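Local coordinates for protein dextranase (Pseudarthrobacter oxydans, PDB 6NZS) that hydrolyses internal alpha-1,6-glucosidic linkages of dextran, acting as an endo-dextranase of glycoside hydrolase family 49, at residues A[31-35]-A[36-40]; A[107-110]-A[111-115]. All blocks are in the same frame, centred on the assembly; numbering follows the deposited sequence.

Contact 1: A[31-35]-A[36-40]; sequences VRRSS and FYDLQ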
ATOM      1  N   VAL A  31      -7.381  -4.059 -21.764  1.00 13.54           N
ATOM      2  CA  VAL A  31      -7.037  -3.291 -20.569  1.00 11.91           C
ATOM      3  C   VAL A  31      -8.294  -2.577 -20.089  1.00 11.44           C
ATOM      4  O   VAL A  31      -8.959  -1.896 -20.876  1.00 12.24           O
ATOM      5  CB  VAL A  31      -5.927  -2.261 -20.861  1.00 12.59           C
ATOM      6  CG1 VAL A  31      -5.635  -1.428 -19.616  1.00 14.31           C
ATOM      7  CG2 VAL A  31      -4.655  -2.951 -21.352  1.00 16.31           C
ATOM      8  N   ARG A  32      -8.614  -2.721 -18.804  1.00 10.92           N
ATOM      9  CA  ARG A  32      -9.802  -2.067 -18.252  1.00 10.77           C
ATOM     10  C   ARG A  32      -9.569  -0.563 -18.131  1.00 10.31           C
ATOM     11  O   ARG A  32      -8.624  -0.129 -17.461  1.00 12.34           O
ATOM     12  CB  ARG A  32     -10.143  -2.650 -16.881  1.00 10.47           C
ATOM     13  CG  ARG A  32     -11.611  -2.449 -16.495  1.00 11.49           C
ATOM     14  CD  ARG A  32     -11.888  -2.807 -15.027  1.00 11.06           C
ATOM     15  NE  ARG A  32     -11.483  -4.164 -14.655  1.00 10.65           N
ATOM     16  CZ  ARG A  32     -12.225  -5.255 -14.836  1.00 12.12           C
ATOM     17  NH1 ARG A  32     -13.428  -5.169 -15.398  1.00 11.22           N
ATOM     18  NH2 ARG A  32     -11.754  -6.442 -14.455  1.00 12.33           N
ATOM     19  N   ARG A  33     -10.430   0.222 -18.771  1.00 11.42           N
ATOM     20  CA  ARG A  33     -10.394   1.674 -18.703  1.00 10.10           C
ATOM     21  C   ARG A  33     -11.375   2.131 -17.630  1.00 11.33           C
ATOM     22  O   ARG A  33     -12.439   1.537 -17.463  1.00 12.94           O
ATOM     23  CB  ARG A  33     -10.819   2.263 -20.051  1.00 10.90           C
ATOM     24  CG  ARG A  33     -10.939   3.781 -20.050  1.00 11.33           C
ATOM     25  CD  ARG A  33     -11.281   4.318 -21.424  1.00 12.14           C
ATOM     26  NE  ARG A  33     -11.685   5.711 -21.323  1.00 12.89           N
ATOM     27  CZ  ARG A  33     -12.138   6.433 -22.341  1.00 12.57           C
ATOM     28  NH1 ARG A  33     -12.242   5.882 -23.545  1.00 14.41           N
ATOM     29  NH2 ARG A  33     -12.508   7.689 -22.143  1.00 14.60           N
ATOM     30  N   SER A  34     -11.031   3.205 -16.914  1.00 10.02           N
ATOM     31  CA  SER A  34     -11.967   3.746 -15.927  1.00  9.99           C
ATOM     32  C   SER A  34     -13.281   4.173 -16.572  1.00 11.59           C
ATOM     33  O   SER A  34     -13.298   4.933 -17.544  1.00 11.27           O
ATOM     34  CB  SER A  34     -11.362   4.951 -15.211  1.00 10.31           C
ATOM     35  OG  SER A  34     -12.292   5.516 -14.286  1.00  9.32           O
ATOM     36  N   SER A  35     -14.389   3.693 -16.001  1.00 11.06           N
ATOM     37  CA  SER A  35     -15.714   4.133 -16.416  1.00 12.27           C
ATOM     38  C   SER A  35     -16.092   5.487 -15.842  1.00 11.82           C
ATOM     39  O   SER A  35     -17.098   6.066 -16.266  1.00 13.45           O
ATOM     40  CB  SER A  35     -16.762   3.134 -15.930  1.00 15.27           C
ATOM     41  OG  SER A  35     -16.519   1.858 -16.488  1.00 20.02           O
ATOM     42  N   PHE A  36     -15.308   6.019 -14.910  1.00 10.31           N
ATOM     43  CA  PHE A  36     -15.778   7.111 -14.079  1.00  9.86           C
ATOM     44  C   PHE A  36     -15.016   8.412 -14.234  1.00  9.79           C
ATOM     45  O   PHE A  36     -15.586   9.463 -13.924  1.00 10.55           O
ATOM     46  CB  PHE A  36     -15.788   6.676 -12.605  1.00 12.97           C
ATOM     47  CG  PHE A  36     -16.544   5.409 -12.396  1.00 10.41           C
ATOM     48  CD1 PHE A  36     -17.924   5.423 -12.427  1.00 14.37           C
ATOM     49  CD2 PHE A  36     -15.893   4.199 -12.233  1.00 11.51           C
ATOM     50  CE1 PHE A  36     -18.651   4.261 -12.274  1.00 14.26           C
ATOM     51  CE2 PHE A  36     -16.625   3.031 -12.074  1.00 11.96           C
ATOM     52  CZ  PHE A  36     -17.996   3.067 -12.098  1.00 12.38           C
ATOM     53  N   TYR A  37     -13.773   8.388 -14.718  1.00  9.55           N
ATOM     54  CA  TYR A  37     -12.947   9.589 -14.809  1.00  8.44           C
ATOM     55  C   TYR A  37     -12.200   9.626 -16.129  1.00 11.17           C
ATOM     56  O   TYR A  37     -11.765   8.589 -16.635  1.00 11.50           O
ATOM     57  CB  TYR A  37     -11.907   9.632 -13.669  1.00  9.38           C
ATOM     58  CG  TYR A  37     -12.574   9.512 -12.333  1.00  8.56           C
ATOM     59  CD1 TYR A  37     -13.183  10.614 -11.756  1.00  9.48           C
ATOM     60  CD2 TYR A  37     -12.663   8.289 -11.676  1.00  8.79           C
ATOM     61  CE1 TYR A  37     -13.838  10.520 -10.551  1.00  8.89           C
ATOM     62  CE2 TYR A  37     -13.327   8.179 -10.458  1.00  8.86           C
ATOM     63  CZ  TYR A  37     -13.914   9.305  -9.908  1.00  8.40           C
ATOM     64  OH  TYR A  37     -14.586   9.245  -8.713  1.00  9.75           O
ATOM     65  N   ASP A  38     -12.048  10.834 -16.670  1.00 10.24           N
ATOM     66  CA  ASP A  38     -11.138  11.101 -17.774  1.00 10.69           C
ATOM     67  C   ASP A  38     -10.129  12.143 -17.325  1.00 11.04           C
ATOM     68  O   ASP A  38     -10.474  13.065 -16.581  1.00 13.01           O
ATOM     69  CB  ASP A  38     -11.884  11.633 -19.003  1.00 11.79           C
ATOM     70  CG  ASP A  38     -12.737  10.573 -19.668  1.00 14.49           C
ATOM     71  OD1 ASP A  38     -12.239   9.451 -19.864  1.00 13.33           O
ATOM     72  OD2 ASP A  38     -13.908  10.871 -20.006  1.00 17.76           O
ATOM     73  N   LEU A  39      -8.885  12.003 -17.780  1.00  9.24           N
ATOM     74  CA  LEU A  39      -7.810  12.895 -17.362  1.00 11.01           C
ATOM     75  C   LEU A  39      -7.030  13.406 -18.569  1.00 12.16           C
ATOM     76  O   LEU A  39      -6.716  12.642 -19.487  1.00 12.17           O
ATOM     77  CB  LEU A  39      -6.872  12.157 -16.402  1.00 11.45           C
ATOM     78  CG  LEU A  39      -5.816  12.982 -15.673  1.00 11.98           C
ATOM     79  CD1 LEU A  39      -5.593  12.432 -14.269  1.00 13.28           C
ATOM     80  CD2 LEU A  39      -4.520  12.941 -16.430  1.00 14.55           C
ATOM     81  N   GLN A  40      -6.719  14.707 -18.562  1.00 11.75           N
ATOM     82  CA  GLN A  40      -5.810  15.317 -19.526  1.00 13.24           C
ATOM     83  C   GLN A  40      -4.809  16.177 -18.770  1.00 12.38           C
ATOM     84  O   GLN A  40      -5.091  16.653 -17.667  1.00 12.33           O
ATOM     85  CB  GLN A  40      -6.555  16.182 -20.549  1.00 16.28           C
ATOM     86  CG  GLN A  40      -7.400  15.397 -21.535  1.00 20.94           C
ATOM     87  CD  GLN A  40      -8.163  16.298 -22.485  1.00 25.57           C
ATOM     88  OE1 GLN A  40      -8.239  17.509 -22.278  1.00 32.85           O
ATOM     89  NE2 GLN A  40      -8.727  15.712 -23.538  1.00 32.81           N
TER
HETATM   90  O   HOH W   1     -11.402   6.704 -18.661  1.00 12.73           O

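Contact 2: A[107-110]-A[111-115]; sequences TITS and ADQVQ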
ATOM      1  N   THR A 107     -22.856  16.165 -11.296  1.00 13.83           N
ATOM      2  CA  THR A 107     -22.265  17.484 -11.434  1.00 13.73           C
ATOM      3  C   THR A 107     -21.799  18.002 -10.082  1.00 14.14           C
ATOM      4  O   THR A 107     -22.182  17.497  -9.020  1.00 14.61           O
ATOM      5  CB  THR A 107     -23.239  18.474 -12.071  1.00 16.63           C
ATOM      6  OG1 THR A 107     -24.445  18.505 -11.306  1.00 18.73           O
ATOM      7  CG2 THR A 107     -23.538  18.070 -13.514  1.00 18.92           C
ATOM      8  N   ILE A 108     -20.946  19.023 -10.141  1.00 12.63           N
ATOM      9  CA  ILE A 108     -20.437  19.697  -8.957  1.00 13.15           C
ATOM     10  C   ILE A 108     -20.678  21.189  -9.125  1.00 13.53           C
ATOM     11  O   ILE A 108     -20.794  21.702 -10.239  1.00 15.48           O
ATOM     12  CB  ILE A 108     -18.941  19.417  -8.697  1.00 13.36           C
ATOM     13  CG1 ILE A 108     -18.111  19.679  -9.953  1.00 12.74           C
ATOM     14  CG2 ILE A 108     -18.748  17.988  -8.216  1.00 14.41           C
ATOM     15  CD1 ILE A 108     -16.615  19.553  -9.730  1.00 15.92           C
ATOM     16  N   THR A 109     -20.757  21.881  -7.993  1.00 13.35           N
ATOM     17  CA  THR A 109     -21.039  23.309  -8.008  1.00 15.92           C
ATOM     18  C   THR A 109     -19.795  24.177  -7.852  1.00 15.33           C
ATOM     19  O   THR A 109     -19.851  25.372  -8.160  1.00 13.43           O
ATOM     20  CB  THR A 109     -22.100  23.658  -6.953  1.00 19.40           C
ATOM     21  OG1 THR A 109     -21.710  23.138  -5.683  1.00 25.43           O
ATOM     22  CG2 THR A 109     -23.449  23.052  -7.341  1.00 25.37           C
ATOM     23  N   SER A 110     -18.670  23.613  -7.431  1.00 12.90           N
ATOM     24  CA  SER A 110     -17.470  24.408  -7.221  1.00 12.69           C
ATOM     25  C   SER A 110     -16.277  23.475  -7.155  1.00 13.87           C
ATOM     26  O   SER A 110     -16.420  22.263  -6.967  1.00 13.92           O
ATOM     27  CB  SER A 110     -17.565  25.204  -5.920  1.00 13.36           C
ATOM     28  OG  SER A 110     -17.460  24.339  -4.808  1.00 13.89           O
ATOM     29  N   ALA A 111     -15.089  24.069  -7.263  1.00 13.57           N
ATOM     30  CA  ALA A 111     -13.867  23.294  -7.117  1.00 13.40           C
ATOM     31  C   ALA A 111     -13.703  22.758  -5.703  1.00 14.82           C
ATOM     32  O   ALA A 111     -12.972  21.780  -5.501  1.00 15.25           O
ATOM     33  CB  ALA A 111     -12.654  24.137  -7.519  1.00 16.49           C
ATOM     34  N   ASP A 112     -14.385  23.365  -4.728  1.00 14.16           N
ATOM     35  CA  ASP A 112     -14.348  22.860  -3.362  1.00 15.52           C
ATOM     36  C   ASP A 112     -15.003  21.493  -3.241  1.00 15.76           C
ATOM     37  O   ASP A 112     -14.722  20.768  -2.279  1.00 17.28           O
ATOM     38  CB  ASP A 112     -15.038  23.836  -2.407  1.00 17.79           C
ATOM     39  CG  ASP A 112     -14.673  23.580  -0.958  1.00 23.70           C
ATOM     40  OD1 ASP A 112     -13.464  23.550  -0.653  1.00 25.30           O
ATOM     41  OD2 ASP A 112     -15.587  23.416  -0.129  1.00 24.51           O
ATOM     42  N   GLN A 113     -15.863  21.125  -4.187  1.00 13.87           N
ATOM     43  CA  GLN A 113     -16.449  19.790  -4.208  1.00 13.13           C
ATOM     44  C   GLN A 113     -15.526  18.751  -4.824  1.00 13.18           C
ATOM     45  O   GLN A 113     -15.935  17.599  -5.007  1.00 14.48           O
ATOM     46  CB  GLN A 113     -17.816  19.807  -4.900  1.00 14.35           C
ATOM     47  CG  GLN A 113     -18.892  20.494  -4.061  1.00 15.68           C
ATOM     48  CD  GLN A 113     -20.294  20.148  -4.507  1.00 17.85           C
ATOM     49  OE1 GLN A 113     -20.537  19.889  -5.681  1.00 21.90           O
ATOM     50  NE2 GLN A 113     -21.227  20.131  -3.560  1.00 23.68           N
ATOM     51  N   VAL A 114     -14.293  19.117  -5.145  1.00 12.15           N
ATOM     52  CA  VAL A 114     -13.257  18.147  -5.466  1.00 13.23           C
ATOM     53  C   VAL A 114     -12.165  18.318  -4.426  1.00 15.62           C
ATOM     54  O   VAL A 114     -11.457  19.335  -4.424  1.00 16.92           O
ATOM     55  CB  VAL A 114     -12.696  18.333  -6.879  1.00 12.28           C
ATOM     56  CG1 VAL A 114     -11.605  17.298  -7.130  1.00 13.45           C
ATOM     57  CG2 VAL A 114     -13.795  18.208  -7.909  1.00 15.20           C
ATOM     58  N   GLN A 115     -12.010  17.331  -3.554  1.00 11.42           N
ATOM     59  CA  GLN A 115     -10.984  17.378  -2.524  1.00 12.04           C
ATOM     60  C   GLN A 115      -9.786  16.531  -2.932  1.00 10.37           C
ATOM     61  O   GLN A 115      -9.940  15.459  -3.524  1.00 12.29           O
ATOM     62  CB  GLN A 115     -11.551  16.908  -1.187  1.00 14.69           C
ATOM     63  CG  GLN A 115     -12.529  17.943  -0.613  1.00 19.69           C
ATOM     64  CD  GLN A 115     -11.830  19.251  -0.258  1.00 23.91           C
ATOM     65  OE1 GLN A 115     -10.793  19.241   0.396  1.00 23.36           O
ATOM     66  NE2 GLN A 115     -12.393  20.380  -0.692  1.00 20.05           N
TER
HETATM   67  O   HOH W   2     -22.757  18.244  -6.279  1.00 28.11           O

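Contact 1: A[31-35]-A[36-40]
Between S34 and Y37 the chain turns a corner that links the extended residues 31-33 to the strand beginning at Y37. S35 is near-helical and F36 in the neighbouring bridge region, which bends the chain between two extended arms. The side chain of S34 fixes this bend. With OG anti to its own nitrogen (chi1 178°), the hydroxyl swings beside the carbonyl carbon and faces the following amides: it accepts F36 N at 3.1 Å, closing an ST turn, and Y37 N at 3.3 Å along a more bent path. Serine suits the place because its short arm brings one oxygen to two successive N-H groups, and the same OG is also hydrogen-bonded to the hydroxyl of S86.

At the corner, S35 CB sits over one face of the F36 ring, 3.9 Å from its centroid, in a CH-pi contact between neighbours. The longest side chain across the bend belongs to R33, whose extended chain carries NH2 to D38 OD1 at 2.9 Å. D38 OD1 lies close to the guanidinium plane, at its edge, while the carboxylate plane is turned 54° against it; NH2 meets OD1 on the syn side but tilted 29° out of the carboxylate plane. D38 OD2 forms a second salt bridge with R103, so the aspartate probably offsets two arginines. At the same guanidinium's edge, a water takes the N-H of R33 NE at 2.9 Å and lies 2.8 Å from both S34 O and Y37 O, so that it links the R33 side chain to backbone carbonyls on both sides of the bend.

Residues 31-33 pair in parallel with strand 18-20, whereas strand 37-43 runs antiparallel between strands 51-58 and 96-102 of the N-terminal Ig-like domain. F36 packs on M57, and Y37 and L39 lie against M186 of strand 176-192.

Contact 2: A[107-110]-A[111-115]
The side-chain oxygen of Q113 reaches back over the turn to T109, accepting its backbone N-H at OE1 over 3.1 Å with an angle of 161° at the hydrogen. The donor stands above the plane of the amide carbonyl, 51° out of it. A water gives the same OE1 a second hydrogen, at 2.8 Å, and passes its other one to T107 O at 2.9 Å, so the glutamine ties two backbone groups of the incoming loop, one directly and one through solvent. Its extended chain beyond CG supplies the length this needs; nearer the backbone, Q113 CB lies 3.9 Å from I108 CG2.

The backbone makes its own closure. S110 O accepts Q113 N at 3.1 Å, and one residue on A111 O accepts V114 N; these successive i to i+3 bonds build the single 3-10 turn of 111-113. At its start S110 OG lies between its backbone nitrogen and carbonyl carbon (chi1 71°), which turns it toward D112 N at 3.2 Å in a weak bond, strongly bent at the hydrogen. D112 O in turn is taken by Q115 NE2 at 2.8 Å, in the plane of that amide. K125 NZ donates to V114 O and, weakly, to A111 O, which already accepts V114 N, where the 3-10 turn gives way to strand.

Hydrocarbon occupies the buried side: I108 CD1 meets V114 CG2 at 3.6 Å. I108 and V114 are both buried, and their branched apolar side chains suit packing against each other and F150 of strand 144-150. I108 also touches L127 of strand 125-129. Beyond the turn, strand 114-117 pairs antiparallel with strand 144-150, so the turn leads from the loop after strand 96-102 into that pairing.

Both contacts are corners leading into strands of the N-terminal Ig-like domain, with centres about 19 Å apart and nearest atoms about 8 Å apart, without touching. Contact 1 is the more enclosed: no touching residue is fully exposed, and charged groups there are paired with one another. Contact 2 lies farther from the centre of the chain, has several exposed residues, and relies within its own segments mainly on amides and a hydroxyl over a small apolar base, with a lysine joining from outside. In each, a side-chain oxygen accepts a backbone N-H and a water bridges the bend. R103, partner of D38 in contact 1, begins the connection that leads from strand 96-102 toward contact 2.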